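Local coordinates for 1-deoxy-D-xylulose 5-phosphate reductoisomerase (Zymomonas mobilis, PDB 1R0K), which catalyses the NADPH-dependent rearrangement and reduction of 1-deoxy-D-xylulose 5-phosphate to 2-C-methyl-D-erythritol 4-phosphate, a step of isoprenoid biosynthesis, at residues A299-Y302 / E303-P306; I349-K352 / T353-Y357; A370-N373 / E374-Q378. All coordinates share one frame; numbering follows the deposited sequence.

Contact 1 (A299-Y302 / E303-P306); sequences APDY and ERFP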
ATOM      1  N   ALA B 299      19.381   6.113  -5.974  1.00 15.13           N
ATOM      2  CA  ALA B 299      20.032   5.549  -4.802  1.00 16.02           C
ATOM      3  C   ALA B 299      20.585   6.638  -3.899  1.00 15.86           C
ATOM      4  O   ALA B 299      20.986   7.704  -4.361  1.00 16.27           O
ATOM      5  CB  ALA B 299      21.162   4.609  -5.229  1.00 17.41           C
ATOM      6  N   PRO B 300      20.588   6.395  -2.587  1.00 15.53           N
ATOM      7  CA  PRO B 300      21.126   7.419  -1.695  1.00 15.00           C
ATOM      8  C   PRO B 300      22.647   7.400  -1.869  1.00 15.16           C
ATOM      9  O   PRO B 300      23.211   6.402  -2.326  1.00 15.34           O
ATOM     10  CB  PRO B 300      20.678   6.934  -0.321  1.00 13.99           C
ATOM     11  CG  PRO B 300      20.720   5.442  -0.473  1.00 15.40           C
ATOM     12  CD  PRO B 300      20.078   5.238  -1.826  1.00 16.53           C
ATOM     13  N   ASP B 301      23.311   8.493  -1.526  1.00 15.49           N
ATOM     14  CA  ASP B 301      24.759   8.550  -1.659  1.00 17.41           C
ATOM     15  C   ASP B 301      25.378   8.581  -0.267  1.00 17.35           C
ATOM     16  O   ASP B 301      25.451   9.632   0.362  1.00 16.36           O
ATOM     17  CB  ASP B 301      25.170   9.802  -2.438  1.00 17.78           C
ATOM     18  CG  ASP B 301      26.640   9.794  -2.814  1.00 18.36           C
ATOM     19  OD1 ASP B 301      27.456   9.295  -2.016  1.00 16.38           O
ATOM     20  OD2 ASP B 301      26.978  10.297  -3.902  1.00 20.65           O
ATOM     21  N   TYR B 302      25.821   7.422   0.209  1.00 18.32           N
ATOM     22  CA  TYR B 302      26.419   7.323   1.536  1.00 21.13           C
ATOM     23  C   TYR B 302      27.740   8.079   1.653  1.00 21.22           C
ATOM     24  O   TYR B 302      28.151   8.462   2.750  1.00 21.01           O
ATOM     25  CB  TYR B 302      26.597   5.850   1.910  1.00 21.63           C
ATOM     26  CG  TYR B 302      25.280   5.185   2.258  1.00 24.43           C
ATOM     27  CD1 TYR B 302      24.764   5.256   3.552  1.00 24.43           C
ATOM     28  CD2 TYR B 302      24.517   4.543   1.280  1.00 25.19           C
ATOM     29  CE1 TYR B 302      23.519   4.704   3.866  1.00 25.90           C
ATOM     30  CE2 TYR B 302      23.266   3.988   1.584  1.00 26.07           C
ATOM     31  CZ  TYR B 302      22.776   4.074   2.879  1.00 26.52           C
ATOM     32  OH  TYR B 302      21.548   3.535   3.196  1.00 27.87           O
ATOM     33  N   GLU B 303      28.398   8.303   0.523  1.00 22.24           N
ATOM     34  CA  GLU B 303      29.657   9.038   0.515  1.00 24.28           C
ATOM     35  C   GLU B 303      29.415  10.522   0.765  1.00 22.18           C
ATOM     36  O   GLU B 303      30.098  11.146   1.572  1.00 22.51           O
ATOM     37  CB  GLU B 303      30.369   8.856  -0.825  1.00 28.62           C
ATOM     38  CG  GLU B 303      31.079   7.530  -0.959  1.00 36.35           C
ATOM     39  CD  GLU B 303      32.185   7.376   0.069  1.00 41.91           C
ATOM     40  OE1 GLU B 303      33.091   8.237   0.096  1.00 45.96           O
ATOM     41  OE2 GLU B 303      32.148   6.401   0.852  1.00 45.73           O
ATOM     42  N   ARG B 304      28.431  11.084   0.074  1.00 19.96           N
ATOM     43  CA  ARG B 304      28.124  12.500   0.226  1.00 19.46           C
ATOM     44  C   ARG B 304      27.327  12.829   1.489  1.00 18.26           C
ATOM     45  O   ARG B 304      27.336  13.968   1.953  1.00 17.50           O
ATOM     46  CB  ARG B 304      27.398  12.996  -1.026  1.00 19.94           C
ATOM     47  CG  ARG B 304      28.333  13.127  -2.231  1.00 24.91           C
ATOM     48  CD  ARG B 304      27.583  13.235  -3.549  1.00 26.71           C
ATOM     49  NE  ARG B 304      26.595  14.301  -3.529  1.00 28.34           N
ATOM     50  CZ  ARG B 304      25.292  14.113  -3.700  1.00 27.33           C
ATOM     51  NH1 ARG B 304      24.813  12.893  -3.903  1.00 28.00           N
ATOM     52  NH2 ARG B 304      24.467  15.150  -3.665  1.00 27.28           N
ATOM     53  N   PHE B 305      26.651  11.834   2.052  1.00 15.34           N
ATOM     54  CA  PHE B 305      25.874  12.054   3.266  1.00 16.41           C
ATOM     55  C   PHE B 305      26.248  11.023   4.332  1.00 15.45           C
ATOM     56  O   PHE B 305      25.475  10.120   4.644  1.00 16.29           O
ATOM     57  CB  PHE B 305      24.374  12.009   2.935  1.00 15.05           C
ATOM     58  CG  PHE B 305      23.969  13.009   1.886  1.00 15.30           C
ATOM     59  CD1 PHE B 305      23.940  12.655   0.539  1.00 13.49           C
ATOM     60  CD2 PHE B 305      23.690  14.325   2.239  1.00 14.70           C
ATOM     61  CE1 PHE B 305      23.642  13.603  -0.447  1.00 16.89           C
ATOM     62  CE2 PHE B 305      23.390  15.286   1.260  1.00 16.69           C
ATOM     63  CZ  PHE B 305      23.367  14.921  -0.086  1.00 16.79           C
ATOM     64  N   PRO B 306      27.454  11.160   4.913  1.00 15.36           N
ATOM     65  CA  PRO B 306      27.957  10.246   5.948  1.00 15.28           C
ATOM     66  C   PRO B 306      27.062  10.084   7.174  1.00 15.75           C
ATOM     67  O   PRO B 306      27.200   9.117   7.926  1.00 17.00           O
ATOM     68  CB  PRO B 306      29.336  10.824   6.286  1.00 16.11           C
ATOM     69  CG  PRO B 306      29.194  12.287   5.963  1.00 16.79           C
ATOM     70  CD  PRO B 306      28.407  12.261   4.677  1.00 15.81           C
TER
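Asp301 and Arg304 cross at about a right angle. The carboxylate and guanidinium planes stand 72° apart, and OD2 of Asp301 lies at the edge of the guanidinium, close to its plane. The salt bridge from Arg304 NH1 to Asp301 OD2 is straight but weak, at 3.4 Å. The arginine chain bends at chi3 (53°), which turns NH1 back toward Asp301 CB and OD2. On the way, Arg304 CD passes 3.0 Å from Asp301 OD2. One guanidinium face carries CE1 of Phe305, offset toward the rim.

The other carboxylate oxygen serves the backbone. Asp301 OD1 accepts from Arg304 N at 2.9 Å, and the donor sits above the carboxylate plane. Glu303 N adds a weak bond to the same oxygen. The main-chain oxygen of Asp301 accepts from Phe305 N at 3.0 Å. Together these bonds make an Asx motif, which curls the loop just before helix 307-317. With an alanine here, Arg304 N would probably be left without its acceptor and the guanidinium without its nearby negative charge, so the turn would be less firmly held.

The stronger polar partners of Arg304 lie outside: NH2 donates to Arg181 O and Thr183 O, and the arginine side chain touches Leu185 and Met188 of helix 185-188. Phe305 packs on Met188 too. Tyr302 lies against helix 307-317 and also reaches Ile238 of strand 236-240.

Contact 2 (I349-K352 / T353-Y357); sequences IVEK and TLDHY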
ATOM      1  N   ILE B 349      31.949  16.042  13.616  1.00 16.16           N
ATOM      2  CA  ILE B 349      31.893  16.186  15.064  1.00 15.44           C
ATOM      3  C   ILE B 349      31.070  15.040  15.639  1.00 15.39           C
ATOM      4  O   ILE B 349      31.426  14.465  16.670  1.00 15.47           O
ATOM      5  CB  ILE B 349      31.241  17.528  15.482  1.00 16.51           C
ATOM      6  CG1 ILE B 349      32.125  18.706  15.049  1.00 17.13           C
ATOM      7  CG2 ILE B 349      31.014  17.555  16.987  1.00 16.19           C
ATOM      8  CD1 ILE B 349      33.503  18.709  15.654  1.00 21.10           C
ATOM      9  N   VAL B 350      29.969  14.703  14.973  1.00 14.20           N
ATOM     10  CA  VAL B 350      29.125  13.617  15.457  1.00 15.08           C
ATOM     11  C   VAL B 350      29.930  12.322  15.473  1.00 15.70           C
ATOM     12  O   VAL B 350      29.919  11.591  16.463  1.00 16.45           O
ATOM     13  CB  VAL B 350      27.861  13.444  14.579  1.00 13.04           C
ATOM     14  CG1 VAL B 350      27.097  12.195  14.997  1.00 11.75           C
ATOM     15  CG2 VAL B 350      26.961  14.670  14.731  1.00 12.65           C
ATOM     16  N   GLU B 351      30.644  12.055  14.385  1.00 17.42           N
ATOM     17  CA  GLU B 351      31.458  10.847  14.281  1.00 20.15           C
ATOM     18  C   GLU B 351      32.505  10.784  15.393  1.00 20.06           C
ATOM     19  O   GLU B 351      32.656   9.755  16.059  1.00 21.57           O
ATOM     20  CB  GLU B 351      32.162  10.798  12.926  1.00 20.94           C
ATOM     21  CG  GLU B 351      32.699   9.422  12.566  1.00 25.53           C
ATOM     22  CD  GLU B 351      33.597   9.440  11.343  1.00 29.07           C
ATOM     23  OE1 GLU B 351      33.322  10.225  10.411  1.00 30.49           O
ATOM     24  OE2 GLU B 351      34.572   8.660  11.308  1.00 31.22           O
ATOM     25  N   LYS B 352      33.238  11.880  15.580  1.00 20.63           N
ATOM     26  CA  LYS B 352      34.274  11.946  16.610  1.00 20.79           C
ATOM     27  C   LYS B 352      33.697  11.677  17.993  1.00 19.82           C
ATOM     28  O   LYS B 352      34.277  10.932  18.783  1.00 18.29           O
ATOM     29  CB  LYS B 352      34.958  13.315  16.602  1.00 22.81           C
ATOM     30  CG  LYS B 352      35.900  13.537  15.429  1.00 26.91           C
ATOM     31  CD  LYS B 352      36.542  14.916  15.494  1.00 28.44           C
ATOM     32  CE  LYS B 352      37.506  15.150  14.343  1.00 30.96           C
ATOM     33  NZ  LYS B 352      38.642  14.181  14.351  1.00 33.72           N
ATOM     34  N   THR B 353      32.553  12.290  18.285  1.00 18.57           N
ATOM     35  CA  THR B 353      31.910  12.098  19.579  1.00 17.71           C
ATOM     36  C   THR B 353      31.527  10.624  19.767  1.00 17.80           C
ATOM     37  O   THR B 353      31.749  10.052  20.832  1.00 19.04           O
ATOM     38  CB  THR B 353      30.651  12.981  19.708  1.00 16.10           C
ATOM     39  OG1 THR B 353      30.999  14.340  19.424  1.00 14.42           O
ATOM     40  CG2 THR B 353      30.082  12.904  21.125  1.00 13.46           C
ATOM     41  N   LEU B 354      30.970  10.011  18.728  1.00 19.47           N
ATOM     42  CA  LEU B 354      30.570   8.610  18.796  1.00 21.88           C
ATOM     43  C   LEU B 354      31.749   7.692  19.090  1.00 25.07           C
ATOM     44  O   LEU B 354      31.578   6.636  19.703  1.00 25.67           O
ATOM     45  CB  LEU B 354      29.909   8.173  17.489  1.00 21.08           C
ATOM     46  CG  LEU B 354      28.457   8.605  17.267  1.00 19.88           C
ATOM     47  CD1 LEU B 354      28.044   8.286  15.842  1.00 19.01           C
ATOM     48  CD2 LEU B 354      27.550   7.888  18.266  1.00 20.50           C
ATOM     49  N   ASP B 355      32.941   8.084  18.652  1.00 26.32           N
ATOM     50  CA  ASP B 355      34.124   7.270  18.897  1.00 29.26           C
ATOM     51  C   ASP B 355      34.711   7.505  20.285  1.00 29.38           C
ATOM     52  O   ASP B 355      35.184   6.573  20.928  1.00 29.80           O
ATOM     53  CB  ASP B 355      35.213   7.551  17.857  1.00 30.78           C
ATOM     54  CG  ASP B 355      34.840   7.067  16.470  1.00 33.30           C
ATOM     55  OD1 ASP B 355      34.207   5.998  16.357  1.00 35.81           O
ATOM     56  OD2 ASP B 355      35.201   7.750  15.490  1.00 35.41           O
ATOM     57  N   HIS B 356      34.660   8.748  20.747  1.00 29.31           N
ATOM     58  CA  HIS B 356      35.235   9.119  22.037  1.00 29.13           C
ATOM     59  C   HIS B 356      34.384   8.831  23.276  1.00 27.27           C
ATOM     60  O   HIS B 356      34.918   8.474  24.328  1.00 25.45           O
ATOM     61  CB  HIS B 356      35.608  10.608  21.999  1.00 32.82           C
ATOM     62  CG  HIS B 356      36.359  11.082  23.205  1.00 37.47           C
ATOM     63  ND1 HIS B 356      35.772  11.214  24.446  1.00 40.66           N
ATOM     64  CD2 HIS B 356      37.648  11.469  23.355  1.00 39.48           C
ATOM     65  CE1 HIS B 356      36.668  11.662  25.308  1.00 39.94           C
ATOM     66  NE2 HIS B 356      37.814  11.824  24.672  1.00 40.38           N
ATOM     67  N   TYR B 357      33.069   8.986  23.159  1.00 23.37           N
ATOM     68  CA  TYR B 357      32.178   8.763  24.292  1.00 21.52           C
ATOM     69  C   TYR B 357      31.281   7.557  24.055  1.00 21.83           C
ATOM     70  O   TYR B 357      30.362   7.598  23.241  1.00 20.43           O
ATOM     71  CB  TYR B 357      31.332  10.015  24.538  1.00 18.54           C
ATOM     72  CG  TYR B 357      30.360   9.883  25.688  1.00 17.91           C
ATOM     73  CD1 TYR B 357      30.801   9.533  26.965  1.00 17.84           C
ATOM     74  CD2 TYR B 357      28.996  10.109  25.501  1.00 15.62           C
ATOM     75  CE1 TYR B 357      29.900   9.409  28.028  1.00 16.83           C
ATOM     76  CE2 TYR B 357      28.094   9.995  26.554  1.00 16.75           C
ATOM     77  CZ  TYR B 357      28.552   9.645  27.813  1.00 16.33           C
ATOM     78  OH  TYR B 357      27.660   9.545  28.853  1.00 18.38           O
TER
HETATM   79  O   HOH W   1      32.028   7.021  14.745  1.00 30.28           O
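The carbonyl group of Ile349 is met by Thr353 from opposite faces of its plane. The hydroxyl OG1 of Thr353 donates to Ile349 O at 2.8 Å, from 36° out of the plane. Thr353 N reaches the same oxygen from the other face at 2.9 Å. The hydroxyl gets there because OG1 lies anti to the carbonyl carbon of its own residue (chi1 -53°) and folds back along the helix. The side chains of Glu351 and Asp355 lie side by side, their carboxylate planes 84° apart. They are like charges, with Glu351 OE2 4.3 Å from Asp355 OD2. A water donates to both Glu351 O and Asp355 OD1.

This is the last part of helix 345-356, which packs among the helices of the C-terminal region. Backbone bonds of the alpha-helical pattern continue to the end, and Tyr357 is the first residue to leave helical geometry. Lys352 O takes His356 N and, weakly, Asp355 N. The side chains of Val350 and Leu354 lie side by side and point the same way, with Val350 CG1 4.1 Å from Leu354 CD1. Both face helices 307-317 and 321-337. Thr353 packs between Ala328 of helix 321-337 and Ala379 and Leu382 of helix 365-385.

Contact 3 (A370-N373 / E374-Q378); sequences AIDN and EARIQ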
ATOM      1  N   ALA B 370      21.398  11.653  31.279  1.00 16.19           N
ATOM      2  CA  ALA B 370      22.813  11.768  31.617  1.00 16.31           C
ATOM      3  C   ALA B 370      23.670  11.597  30.363  1.00 15.59           C
ATOM      4  O   ALA B 370      24.632  12.331  30.151  1.00 16.91           O
ATOM      5  CB  ALA B 370      23.191  10.721  32.667  1.00 14.62           C
ATOM      6  N   ILE B 371      23.317  10.621  29.538  1.00 16.04           N
ATOM      7  CA  ILE B 371      24.049  10.366  28.305  1.00 16.82           C
ATOM      8  C   ILE B 371      23.916  11.559  27.367  1.00 16.29           C
ATOM      9  O   ILE B 371      24.888  11.986  26.762  1.00 15.22           O
ATOM     10  CB  ILE B 371      23.507   9.113  27.602  1.00 18.94           C
ATOM     11  CG1 ILE B 371      23.814   7.886  28.456  1.00 18.52           C
ATOM     12  CG2 ILE B 371      24.107   8.987  26.204  1.00 17.91           C
ATOM     13  CD1 ILE B 371      23.186   6.620  27.947  1.00 20.53           C
ATOM     14  N   ASP B 372      22.707  12.099  27.257  1.00 15.01           N
ATOM     15  CA  ASP B 372      22.474  13.249  26.389  1.00 15.81           C
ATOM     16  C   ASP B 372      23.336  14.414  26.860  1.00 15.80           C
ATOM     17  O   ASP B 372      24.009  15.068  26.061  1.00 14.73           O
ATOM     18  CB  ASP B 372      21.004  13.664  26.428  1.00 15.71           C
ATOM     19  CG  ASP B 372      20.673  14.737  25.402  1.00 18.17           C
ATOM     20  OD1 ASP B 372      20.462  14.388  24.222  1.00 17.31           O
ATOM     21  OD2 ASP B 372      20.631  15.929  25.772  1.00 18.39           O
ATOM     22  N   ASN B 373      23.310  14.661  28.167  1.00 15.75           N
ATOM     23  CA  ASN B 373      24.072  15.748  28.774  1.00 16.00           C
ATOM     24  C   ASN B 373      25.564  15.614  28.516  1.00 15.33           C
ATOM     25  O   ASN B 373      26.213  16.555  28.062  1.00 13.52           O
ATOM     26  CB  ASN B 373      23.828  15.780  30.286  1.00 19.50           C
ATOM     27  CG  ASN B 373      24.790  16.710  31.013  1.00 24.01           C
ATOM     28  OD1 ASN B 373      24.779  17.920  30.798  1.00 24.28           O
ATOM     29  ND2 ASN B 373      25.634  16.142  31.874  1.00 24.00           N
ATOM     30  N   GLU B 374      26.104  14.439  28.818  1.00 14.49           N
ATOM     31  CA  GLU B 374      27.525  14.185  28.638  1.00 14.97           C
ATOM     32  C   GLU B 374      27.934  14.252  27.166  1.00 15.88           C
ATOM     33  O   GLU B 374      28.959  14.849  26.833  1.00 15.78           O
ATOM     34  CB  GLU B 374      27.886  12.817  29.223  1.00 15.93           C
ATOM     35  CG  GLU B 374      29.378  12.571  29.400  1.00 16.21           C
ATOM     36  CD  GLU B 374      30.056  13.628  30.259  1.00 17.29           C
ATOM     37  OE1 GLU B 374      29.428  14.118  31.221  1.00 16.61           O
ATOM     38  OE2 GLU B 374      31.228  13.960  29.978  1.00 17.46           O
ATOM     39  N   ALA B 375      27.142  13.635  26.291  1.00 12.25           N
ATOM     40  CA  ALA B 375      27.443  13.650  24.859  1.00 12.75           C
ATOM     41  C   ALA B 375      27.554  15.090  24.362  1.00 13.16           C
ATOM     42  O   ALA B 375      28.444  15.416  23.578  1.00 13.64           O
ATOM     43  CB  ALA B 375      26.361  12.910  24.084  1.00 10.72           C
ATOM     44  N   ARG B 376      26.638  15.943  24.816  1.00 13.25           N
ATOM     45  CA  ARG B 376      26.633  17.356  24.444  1.00 13.62           C
ATOM     46  C   ARG B 376      27.924  18.046  24.872  1.00 14.80           C
ATOM     47  O   ARG B 376      28.503  18.833  24.123  1.00 13.56           O
ATOM     48  CB  ARG B 376      25.447  18.074  25.097  1.00 15.02           C
ATOM     49  CG  ARG B 376      24.111  17.840  24.415  1.00 15.03           C
ATOM     50  CD  ARG B 376      22.947  18.305  25.284  1.00 17.90           C
ATOM     51  NE  ARG B 376      21.685  18.263  24.553  1.00 20.14           N
ATOM     52  CZ  ARG B 376      21.279  19.211  23.710  1.00 22.55           C
ATOM     53  NH1 ARG B 376      22.034  20.285  23.502  1.00 21.24           N
ATOM     54  NH2 ARG B 376      20.131  19.078  23.058  1.00 18.99           N
ATOM     55  N   ILE B 377      28.368  17.763  26.090  1.00 14.54           N
ATOM     56  CA  ILE B 377      29.589  18.368  26.600  1.00 14.77           C
ATOM     57  C   ILE B 377      30.814  17.868  25.833  1.00 15.30           C
ATOM     58  O   ILE B 377      31.695  18.649  25.484  1.00 16.30           O
ATOM     59  CB  ILE B 377      29.744  18.072  28.103  1.00 14.42           C
ATOM     60  CG1 ILE B 377      28.665  18.830  28.879  1.00 15.88           C
ATOM     61  CG2 ILE B 377      31.137  18.463  28.581  1.00 15.96           C
ATOM     62  CD1 ILE B 377      28.639  18.525  30.356  1.00 17.86           C
ATOM     63  N   GLN B 378      30.860  16.567  25.565  1.00 17.28           N
ATOM     64  CA  GLN B 378      31.975  15.967  24.829  1.00 17.65           C
ATOM     65  C   GLN B 378      32.034  16.479  23.387  1.00 18.73           C
ATOM     66  O   GLN B 378      33.112  16.751  22.854  1.00 17.23           O
ATOM     67  CB  GLN B 378      31.825  14.449  24.821  1.00 19.22           C
ATOM     68  CG  GLN B 378      31.849  13.826  26.198  1.00 24.24           C
ATOM     69  CD  GLN B 378      33.245  13.476  26.638  1.00 29.84           C
ATOM     70  OE1 GLN B 378      34.147  14.323  26.629  1.00 31.91           O
ATOM     71  NE2 GLN B 378      33.444  12.219  27.022  1.00 31.99           N
TER
HETATM   72  O   HOH W   2      19.004  16.568  23.058  1.00 23.23           O
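Asp372 has CG trans to its backbone N (chi1 -172°), which swings the carboxylate to the side where Arg376, one turn later, runs past. Arg376 has CG anti to its carbonyl carbon (chi1 -78°) and runs extended from CG to NE, which carries NE to Asp372 OD2; the two side chains cross at a slant. Arg376 NE donates to Asp372 OD2 at 2.8 Å, forming an intrahelical salt bridge between positions i and i+4 of an alpha helix. OD2 lies in the guanidinium plane, while NE meets it on the syn side but tilted out of the carboxylate plane. The two flat groups are turned 56° apart. A water closes the ring, donating to Asp372 OD1 and accepting from Arg376 NH2. Asp372 is buried, and each of its carboxylate oxygens has a polar partner.

The aliphatic part of the arginine is held close as well, with Arg376 CG 3.2 Å from Asp372 O. Regular helical bonds run beneath, including Arg376 N to Asp372 O at 3.0 Å.

The Asp372 side chain is about 6 Å from that of Glu126, a predicted NADPH-binding residue, and it touches Cys104. Helix 321-337 packs along this part of helix 365-385: Val324 meets Ile371, Ala327 meets Asp372 and Ala375, and Glu330 meets Arg376.

Overall arrangement
The three contacts follow in series along the C-terminal part of the chain. Each is local, so none closes a long loop, and none nests or crosses. Contact 1 shapes the loop from strand 294-296 into helix 307-317. Helix 321-337 comes next, and contact 2 lies at the end of helix 345-356. Contact 3 sits on the following helix, 365-385. Contacts 1 and 2 do not touch; their nearest atoms are about 6 Å apart. Contacts 2 and 3 do touch: Tyr357 OH packs 3.3 Å from Glu374 CB, and His356 meets Gln378. Helix 321-337 packs against both, so the three helices meet here.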